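Local structure of exocyst complex component EXO70 (Saccharomyces cerevisiae, 2B1E) at residues 522-534 and 548-560. The protein acts in the secretory pathway as a subunit of the exocyst, which tethers secretory vesicles to sites of exocytosis, and helps that complex assemble. Sequence-based numbering, arbitrary orientation.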
ATOM      1  N   ILE A 522      38.552   5.055 -21.759  1.00 10.29           N
ATOM      2  CA  ILE A 522      39.893   4.487 -21.766  1.00 13.36           C
ATOM      3  C   ILE A 522      40.754   5.186 -22.813  1.00 13.63           C
ATOM      4  O   ILE A 522      41.877   5.590 -22.528  1.00 14.10           O
ATOM      5  CB  ILE A 522      39.869   2.970 -22.044  1.00 13.70           C
ATOM      6  CG1 ILE A 522      39.151   2.256 -20.896  1.00 14.31           C
ATOM      7  CG2 ILE A 522      41.288   2.444 -22.209  1.00 16.83           C
ATOM      8  CD1 ILE A 522      39.168   0.743 -21.000  1.00 12.66           C
ATOM      9  N   ILE A 523      40.228   5.336 -24.025  1.00 13.38           N
ATOM     10  CA  ILE A 523      40.983   6.000 -25.080  1.00 14.81           C
ATOM     11  C   ILE A 523      41.266   7.468 -24.712  1.00 16.49           C
ATOM     12  O   ILE A 523      42.382   7.948 -24.903  1.00 15.47           O
ATOM     13  CB  ILE A 523      40.229   5.911 -26.441  1.00 17.63           C
ATOM     14  CG1 ILE A 523      40.208   4.448 -26.911  1.00 16.61           C
ATOM     15  CG2 ILE A 523      40.901   6.810 -27.490  1.00 18.22           C
ATOM     16  CD1 ILE A 523      39.429   4.203 -28.204  1.00 19.63           C
ATOM     17  N   SER A 524      40.271   8.166 -24.163  1.00 15.18           N
ATOM     18  CA  SER A 524      40.444   9.567 -23.763  1.00 16.63           C
ATOM     19  C   SER A 524      41.550   9.756 -22.732  1.00 17.96           C
ATOM     20  O   SER A 524      42.200  10.802 -22.679  1.00 16.45           O
ATOM     21  CB  SER A 524      39.143  10.129 -23.166  1.00 18.18           C
ATOM     22  OG  SER A 524      38.271  10.600 -24.175  1.00 17.80           O
ATOM     23  N   LEU A 525      41.753   8.741 -21.905  1.00 14.97           N
ATOM     24  CA  LEU A 525      42.751   8.801 -20.853  1.00 17.48           C
ATOM     25  C   LEU A 525      44.151   8.423 -21.333  1.00 16.22           C
ATOM     26  O   LEU A 525      45.129   9.114 -21.054  1.00 15.50           O
ATOM     27  CB  LEU A 525      42.310   7.873 -19.721  1.00 18.33           C
ATOM     28  CG  LEU A 525      42.983   7.880 -18.356  1.00 21.87           C
ATOM     29  CD1 LEU A 525      42.963   9.280 -17.753  1.00 21.85           C
ATOM     30  CD2 LEU A 525      42.226   6.905 -17.461  1.00 23.14           C
ATOM     31  N   VAL A 526      44.237   7.329 -22.071  1.00 14.94           N
ATOM     32  CA  VAL A 526      45.513   6.836 -22.554  1.00 12.89           C
ATOM     33  C   VAL A 526      46.135   7.513 -23.782  1.00 14.61           C
ATOM     34  O   VAL A 526      47.316   7.869 -23.762  1.00 11.34           O
ATOM     35  CB  VAL A 526      45.411   5.328 -22.857  1.00 14.11           C
ATOM     36  CG1 VAL A 526      46.695   4.829 -23.478  1.00 13.43           C
ATOM     37  CG2 VAL A 526      45.110   4.569 -21.582  1.00 11.61           C
ATOM     38  N   MET A 527      45.355   7.700 -24.847  1.00 10.58           N
ATOM     39  CA  MET A 527      45.942   8.249 -26.064  1.00 12.23           C
ATOM     40  C   MET A 527      46.499   9.670 -26.043  1.00 11.63           C
ATOM     41  O   MET A 527      47.597   9.898 -26.543  1.00 12.35           O
ATOM     42  CB  MET A 527      44.985   8.061 -27.243  1.00 12.28           C
ATOM     43  CG  MET A 527      44.802   6.582 -27.652  1.00 12.60           C
ATOM     44  SD  MET A 527      46.335   5.602 -27.775  1.00 12.94           S
ATOM     45  CE  MET A 527      47.396   6.721 -28.777  1.00 16.78           C
ATOM     46  N   PRO A 528      45.767  10.643 -25.477  1.00 12.31           N
ATOM     47  CA  PRO A 528      46.368  11.982 -25.489  1.00 13.09           C
ATOM     48  C   PRO A 528      47.733  11.984 -24.794  1.00 13.67           C
ATOM     49  O   PRO A 528      48.685  12.580 -25.293  1.00 14.72           O
ATOM     50  CB  PRO A 528      45.328  12.831 -24.752  1.00 16.10           C
ATOM     51  CG  PRO A 528      44.026  12.176 -25.163  1.00 15.97           C
ATOM     52  CD  PRO A 528      44.363  10.692 -25.026  1.00 13.41           C
ATOM     53  N   MET A 529      47.831  11.299 -23.658  1.00 14.03           N
ATOM     54  CA  MET A 529      49.091  11.251 -22.928  1.00 14.82           C
ATOM     55  C   MET A 529      50.201  10.517 -23.672  1.00 14.62           C
ATOM     56  O   MET A 529      51.335  10.989 -23.717  1.00 12.66           O
ATOM     57  CB  MET A 529      48.911  10.599 -21.553  1.00 17.46           C
ATOM     58  CG  MET A 529      50.169  10.698 -20.703  1.00 20.74           C
ATOM     59  SD  MET A 529      49.983  10.045 -19.051  1.00 28.28           S
ATOM     60  CE  MET A 529      48.886  11.355 -18.317  1.00 23.50           C
ATOM     61  N   TYR A 530      49.893   9.357 -24.243  1.00 11.84           N
ATOM     62  CA  TYR A 530      50.923   8.617 -24.958  1.00 13.07           C
ATOM     63  C   TYR A 530      51.469   9.379 -26.163  1.00 12.76           C
ATOM     64  O   TYR A 530      52.668   9.318 -26.444  1.00 12.20           O
ATOM     65  CB  TYR A 530      50.417   7.237 -25.408  1.00 12.01           C
ATOM     66  CG  TYR A 530      51.552   6.369 -25.897  1.00 10.33           C
ATOM     67  CD1 TYR A 530      52.502   5.864 -25.005  1.00 12.26           C
ATOM     68  CD2 TYR A 530      51.736   6.132 -27.260  1.00 10.10           C
ATOM     69  CE1 TYR A 530      53.613   5.154 -25.458  1.00 10.28           C
ATOM     70  CE2 TYR A 530      52.843   5.426 -27.728  1.00  9.27           C
ATOM     71  CZ  TYR A 530      53.780   4.946 -26.819  1.00 11.29           C
ATOM     72  OH  TYR A 530      54.903   4.304 -27.270  1.00  6.99           O
ATOM     73  N   GLU A 531      50.600  10.082 -26.887  1.00 12.66           N
ATOM     74  CA  GLU A 531      51.059  10.848 -28.034  1.00 13.71           C
ATOM     75  C   GLU A 531      52.055  11.918 -27.593  1.00 12.57           C
ATOM     76  O   GLU A 531      53.060  12.149 -28.261  1.00 12.49           O
ATOM     77  CB  GLU A 531      49.874  11.497 -28.760  1.00 19.63           C
ATOM     78  CG  GLU A 531      48.908  10.467 -29.328  1.00 24.26           C
ATOM     79  CD  GLU A 531      47.867  11.063 -30.245  1.00 29.85           C
ATOM     80  OE1 GLU A 531      47.107  11.953 -29.795  1.00 31.78           O
ATOM     81  OE2 GLU A 531      47.806  10.626 -31.417  1.00 31.66           O
ATOM     82  N   ARG A 532      51.775  12.564 -26.467  1.00 11.43           N
ATOM     83  CA  ARG A 532      52.657  13.605 -25.936  1.00 12.47           C
ATOM     84  C   ARG A 532      53.978  13.011 -25.449  1.00 12.40           C
ATOM     85  O   ARG A 532      55.051  13.576 -25.669  1.00 13.03           O
ATOM     86  CB  ARG A 532      51.957  14.340 -24.789  1.00 13.59           C
ATOM     87  CG  ARG A 532      50.788  15.197 -25.251  1.00 15.89           C
ATOM     88  CD  ARG A 532      49.841  15.554 -24.123  1.00 14.92           C
ATOM     89  NE  ARG A 532      48.713  16.307 -24.660  1.00 12.92           N
ATOM     90  CZ  ARG A 532      47.484  16.282 -24.164  1.00 10.74           C
ATOM     91  NH1 ARG A 532      47.203  15.544 -23.100  1.00 15.20           N
ATOM     92  NH2 ARG A 532      46.526  16.980 -24.753  1.00 17.59           N
ATOM     93  N   PHE A 533      53.888  11.871 -24.775  1.00 11.56           N
ATOM     94  CA  PHE A 533      55.061  11.171 -24.251  1.00 11.67           C
ATOM     95  C   PHE A 533      55.952  10.695 -25.404  1.00 13.11           C
ATOM     96  O   PHE A 533      57.176  10.893 -25.396  1.00 12.74           O
ATOM     97  CB  PHE A 533      54.578   9.975 -23.410  1.00 13.14           C
ATOM     98  CG  PHE A 533      55.669   9.042 -22.970  1.00 12.80           C
ATOM     99  CD1 PHE A 533      56.734   9.498 -22.204  1.00 17.08           C
ATOM    100  CD2 PHE A 533      55.599   7.684 -23.282  1.00 16.67           C
ATOM    101  CE1 PHE A 533      57.717   8.616 -21.746  1.00 14.13           C
ATOM    102  CE2 PHE A 533      56.573   6.799 -22.831  1.00 15.21           C
ATOM    103  CZ  PHE A 533      57.632   7.265 -22.064  1.00 16.50           C
ATOM    104  N   TYR A 534      55.330  10.061 -26.393  1.00 12.70           N
ATOM    105  CA  TYR A 534      56.045   9.556 -27.563  1.00 12.90           C
ATOM    106  C   TYR A 534      56.696  10.718 -28.309  1.00 11.37           C
ATOM    107  O   TYR A 534      57.853  10.645 -28.701  1.00 11.08           O
ATOM    108  CB  TYR A 534      55.066   8.827 -28.490  1.00 12.68           C
ATOM    109  CG  TYR A 534      55.655   8.322 -29.795  1.00 14.59           C
ATOM    110  CD1 TYR A 534      56.239   7.052 -29.884  1.00 14.78           C
ATOM    111  CD2 TYR A 534      55.594   9.098 -30.948  1.00 14.82           C
ATOM    112  CE1 TYR A 534      56.741   6.572 -31.108  1.00 18.72           C
ATOM    113  CE2 TYR A 534      56.092   8.631 -32.166  1.00 17.40           C
ATOM    114  CZ  TYR A 534      56.659   7.372 -32.238  1.00 18.86           C
ATOM    115  OH  TYR A 534      57.132   6.919 -33.446  1.00 22.85           O
ATOM    116  N   ILE A 548      61.374   1.763 -29.296  1.00 19.31           N
ATOM    117  CA  ILE A 548      60.044   2.060 -28.797  1.00 16.79           C
ATOM    118  C   ILE A 548      59.079   1.066 -29.432  1.00 16.04           C
ATOM    119  O   ILE A 548      58.839   1.098 -30.634  1.00 14.53           O
ATOM    120  CB  ILE A 548      59.647   3.496 -29.156  1.00 15.60           C
ATOM    121  CG1 ILE A 548      60.555   4.481 -28.412  1.00 13.66           C
ATOM    122  CG2 ILE A 548      58.193   3.734 -28.800  1.00 18.05           C
ATOM    123  CD1 ILE A 548      60.419   5.924 -28.888  1.00 13.45           C
ATOM    124  N   LYS A 549      58.519   0.185 -28.611  1.00 16.96           N
ATOM    125  CA  LYS A 549      57.606  -0.843 -29.104  1.00 16.02           C
ATOM    126  C   LYS A 549      56.384  -0.344 -29.874  1.00 16.27           C
ATOM    127  O   LYS A 549      56.068  -0.871 -30.945  1.00 13.34           O
ATOM    128  CB  LYS A 549      57.152  -1.735 -27.934  1.00 17.25           C
ATOM    129  CG  LYS A 549      56.385  -2.987 -28.348  1.00 18.71           C
ATOM    130  CD  LYS A 549      56.189  -3.942 -27.171  1.00 19.80           C
ATOM    131  CE  LYS A 549      55.462  -5.209 -27.594  1.00 22.10           C
ATOM    132  NZ  LYS A 549      55.350  -6.183 -26.467  1.00 21.60           N
ATOM    133  N   TYR A 550      55.702   0.668 -29.346  1.00 14.10           N
ATOM    134  CA  TYR A 550      54.494   1.179 -29.987  1.00 14.78           C
ATOM    135  C   TYR A 550      54.512   2.630 -30.450  1.00 14.81           C
ATOM    136  O   TYR A 550      54.934   3.524 -29.712  1.00 13.68           O
ATOM    137  CB  TYR A 550      53.287   1.054 -29.045  1.00 14.71           C
ATOM    138  CG  TYR A 550      53.017  -0.316 -28.478  1.00 16.19           C
ATOM    139  CD1 TYR A 550      52.363  -1.291 -29.228  1.00 18.32           C
ATOM    140  CD2 TYR A 550      53.377  -0.626 -27.167  1.00 15.32           C
ATOM    141  CE1 TYR A 550      52.066  -2.542 -28.678  1.00 19.24           C
ATOM    142  CE2 TYR A 550      53.086  -1.865 -26.614  1.00 15.46           C
ATOM    143  CZ  TYR A 550      52.430  -2.815 -27.368  1.00 16.71           C
ATOM    144  OH  TYR A 550      52.117  -4.030 -26.802  1.00 20.23           O
ATOM    145  N   THR A 551      54.043   2.862 -31.670  1.00 13.71           N
ATOM    146  CA  THR A 551      53.898   4.228 -32.155  1.00 12.62           C
ATOM    147  C   THR A 551      52.487   4.530 -31.650  1.00 12.87           C
ATOM    148  O   THR A 551      51.742   3.607 -31.291  1.00 11.27           O
ATOM    149  CB  THR A 551      53.906   4.320 -33.706  1.00 12.90           C
ATOM    150  OG1 THR A 551      52.849   3.516 -34.244  1.00 12.72           O
ATOM    151  CG2 THR A 551      55.240   3.853 -34.257  1.00 15.28           C
ATOM    152  N   PRO A 552      52.101   5.813 -31.574  1.00 11.90           N
ATOM    153  CA  PRO A 552      50.745   6.060 -31.088  1.00 12.61           C
ATOM    154  C   PRO A 552      49.694   5.326 -31.926  1.00 13.19           C
ATOM    155  O   PRO A 552      48.720   4.791 -31.393  1.00 13.98           O
ATOM    156  CB  PRO A 552      50.624   7.576 -31.177  1.00 12.67           C
ATOM    157  CG  PRO A 552      52.046   8.023 -30.823  1.00 12.68           C
ATOM    158  CD  PRO A 552      52.882   7.063 -31.649  1.00 12.64           C
ATOM    159  N   ASP A 553      49.895   5.299 -33.240  1.00 12.59           N
ATOM    160  CA  ASP A 553      48.946   4.622 -34.116  1.00 12.26           C
ATOM    161  C   ASP A 553      48.865   3.134 -33.800  1.00 11.51           C
ATOM    162  O   ASP A 553      47.803   2.531 -33.908  1.00 10.37           O
ATOM    163  CB  ASP A 553      49.320   4.818 -35.592  1.00  8.92           C
ATOM    164  CG  ASP A 553      48.969   6.201 -36.101  1.00 14.04           C
ATOM    165  OD1 ASP A 553      48.217   6.912 -35.398  1.00 14.74           O
ATOM    166  OD2 ASP A 553      49.432   6.575 -37.208  1.00 13.10           O
ATOM    167  N   GLU A 554      49.988   2.537 -33.416  1.00 12.59           N
ATOM    168  CA  GLU A 554      49.983   1.117 -33.088  1.00 13.45           C
ATOM    169  C   GLU A 554      49.235   0.923 -31.776  1.00 14.57           C
ATOM    170  O   GLU A 554      48.446  -0.012 -31.627  1.00 14.26           O
ATOM    171  CB  GLU A 554      51.420   0.593 -32.989  1.00 14.08           C
ATOM    172  CG  GLU A 554      52.037   0.341 -34.347  1.00 17.02           C
ATOM    173  CD  GLU A 554      53.543   0.150 -34.314  1.00 18.47           C
ATOM    174  OE1 GLU A 554      54.094  -0.270 -35.348  1.00 23.46           O
ATOM    175  OE2 GLU A 554      54.183   0.429 -33.277  1.00 19.32           O
ATOM    176  N   LEU A 555      49.480   1.817 -30.824  1.00 13.22           N
ATOM    177  CA  LEU A 555      48.820   1.739 -29.537  1.00 10.57           C
ATOM    178  C   LEU A 555      47.326   1.901 -29.762  1.00 11.71           C
ATOM    179  O   LEU A 555      46.521   1.190 -29.176  1.00 12.06           O
ATOM    180  CB  LEU A 555      49.324   2.844 -28.611  1.00 11.63           C
ATOM    181  CG  LEU A 555      49.093   2.529 -27.132  1.00 10.91           C
ATOM    182  CD1 LEU A 555      49.963   1.333 -26.750  1.00 10.79           C
ATOM    183  CD2 LEU A 555      49.446   3.731 -26.272  1.00 12.16           C
ATOM    184  N   THR A 556      46.961   2.850 -30.618  1.00 12.42           N
ATOM    185  CA  THR A 556      45.560   3.098 -30.929  1.00 13.42           C
ATOM    186  C   THR A 556      44.877   1.821 -31.423  1.00 13.71           C
ATOM    187  O   THR A 556      43.772   1.503 -31.009  1.00 14.69           O
ATOM    188  CB  THR A 556      45.400   4.198 -32.028  1.00 14.26           C
ATOM    189  OG1 THR A 556      45.835   5.462 -31.512  1.00 14.28           O
ATOM    190  CG2 THR A 556      43.948   4.325 -32.449  1.00 16.09           C
ATOM    191  N   THR A 557      45.541   1.095 -32.312  1.00 14.42           N
ATOM    192  CA  THR A 557      44.974  -0.130 -32.868  1.00 15.08           C
ATOM    193  C   THR A 557      44.682  -1.162 -31.787  1.00 15.22           C
ATOM    194  O   THR A 557      43.625  -1.802 -31.797  1.00 13.19           O
ATOM    195  CB  THR A 557      45.920  -0.731 -33.937  1.00 15.43           C
ATOM    196  OG1 THR A 557      46.141   0.246 -34.960  1.00 13.68           O
ATOM    197  CG2 THR A 557      45.311  -1.980 -34.576  1.00 17.15           C
ATOM    198  N   VAL A 558      45.613  -1.320 -30.849  1.00 15.70           N
ATOM    199  CA  VAL A 558      45.431  -2.268 -29.759  1.00 15.46           C
ATOM    200  C   VAL A 558      44.191  -1.892 -28.966  1.00 14.50           C
ATOM    201  O   VAL A 558      43.319  -2.722 -28.717  1.00 13.76           O
ATOM    202  CB  VAL A 558      46.641  -2.263 -28.810  1.00 14.94           C
ATOM    203  CG1 VAL A 558      46.344  -3.100 -27.582  1.00 13.02           C
ATOM    204  CG2 VAL A 558      47.852  -2.791 -29.538  1.00 16.48           C
ATOM    205  N   LEU A 559      44.113  -0.628 -28.568  1.00 15.54           N
ATOM    206  CA  LEU A 559      42.972  -0.166 -27.803  1.00 16.18           C
ATOM    207  C   LEU A 559      41.654  -0.308 -28.543  1.00 18.00           C
ATOM    208  O   LEU A 559      40.657  -0.690 -27.944  1.00 18.46           O
ATOM    209  CB  LEU A 559      43.161   1.291 -27.384  1.00 16.83           C
ATOM    210  CG  LEU A 559      44.133   1.530 -26.228  1.00 17.30           C
ATOM    211  CD1 LEU A 559      44.074   3.006 -25.846  1.00 18.77           C
ATOM    212  CD2 LEU A 559      43.753   0.651 -25.034  1.00 18.70           C
ATOM    213  N   ASN A 560      41.632   0.020 -29.833  1.00 20.20           N
ATOM    214  CA  ASN A 560      40.393  -0.090 -30.596  1.00 23.82           C
ATOM    215  C   ASN A 560      39.913  -1.538 -30.633  1.00 24.57           C
ATOM    216  O   ASN A 560      38.718  -1.806 -30.549  1.00 25.38           O
ATOM    217  CB  ASN A 560      40.577   0.416 -32.036  1.00 26.09           C
ATOM    218  CG  ASN A 560      40.625   1.934 -32.131  1.00 28.46           C
ATOM    219  OD1 ASN A 560      39.840   2.642 -31.490  1.00 26.75           O
ATOM    220  ND2 ASN A 560      41.533   2.442 -32.958  1.00 30.24           N
TER
HETATM  221  O   HOH W   1      55.818   1.756 -26.666  1.00 17.93           O
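Pro552 lies over one face of the Tyr534 ring, its CD 3.4 Å from the ring centroid and 10° off the normal, which meets the criterion for a CH-pi contact. With CG anti to the backbone N (chi1 176°), the Tyr534 ring swings across the proline, while Ile548 CG2 meets its edge in plane. Replacing Tyr534 by an alanine is likely to leave the proline ring without its aromatic cover and Ile548 CG2 without the ring edge it meets. One turn earlier, Tyr530 is held differently: Leu555 CD2 sits over a face, offset toward the rim and 3.4 Å from Tyr530 CG, and the phenol OH donates to Tyr550 O at 2.6 Å. That donor is tilted out of the carbonyl plane, and a water donates to Tyr530 OH while accepting from Tyr550 N, so the hydroxyl is gripped twice. Met527, bent at chi2 and chi3, is a knob among Pro552, Leu555, Thr556 and Leu559; its CE comes 3.4 Å from Thr556 OG1. Leu559 returns the fit among Ile522, Ile523, Val526 and Met527. A capping box starts helix 552-563: Glu554 N donates to Thr551 OG1 (3.1 Å) and Thr551 N to Glu554 OE2 (2.9 Å). Helix 483-504 also packs on Tyr530 and Leu555. The axes of segments 522-534 and 552-560 approach to 10.1 Å, their N-to-C directions 163° apart; with reciprocal knobs-into-holes packing, this identifies an antiparallel helix pair within the elongated all-helical rod of Exo70.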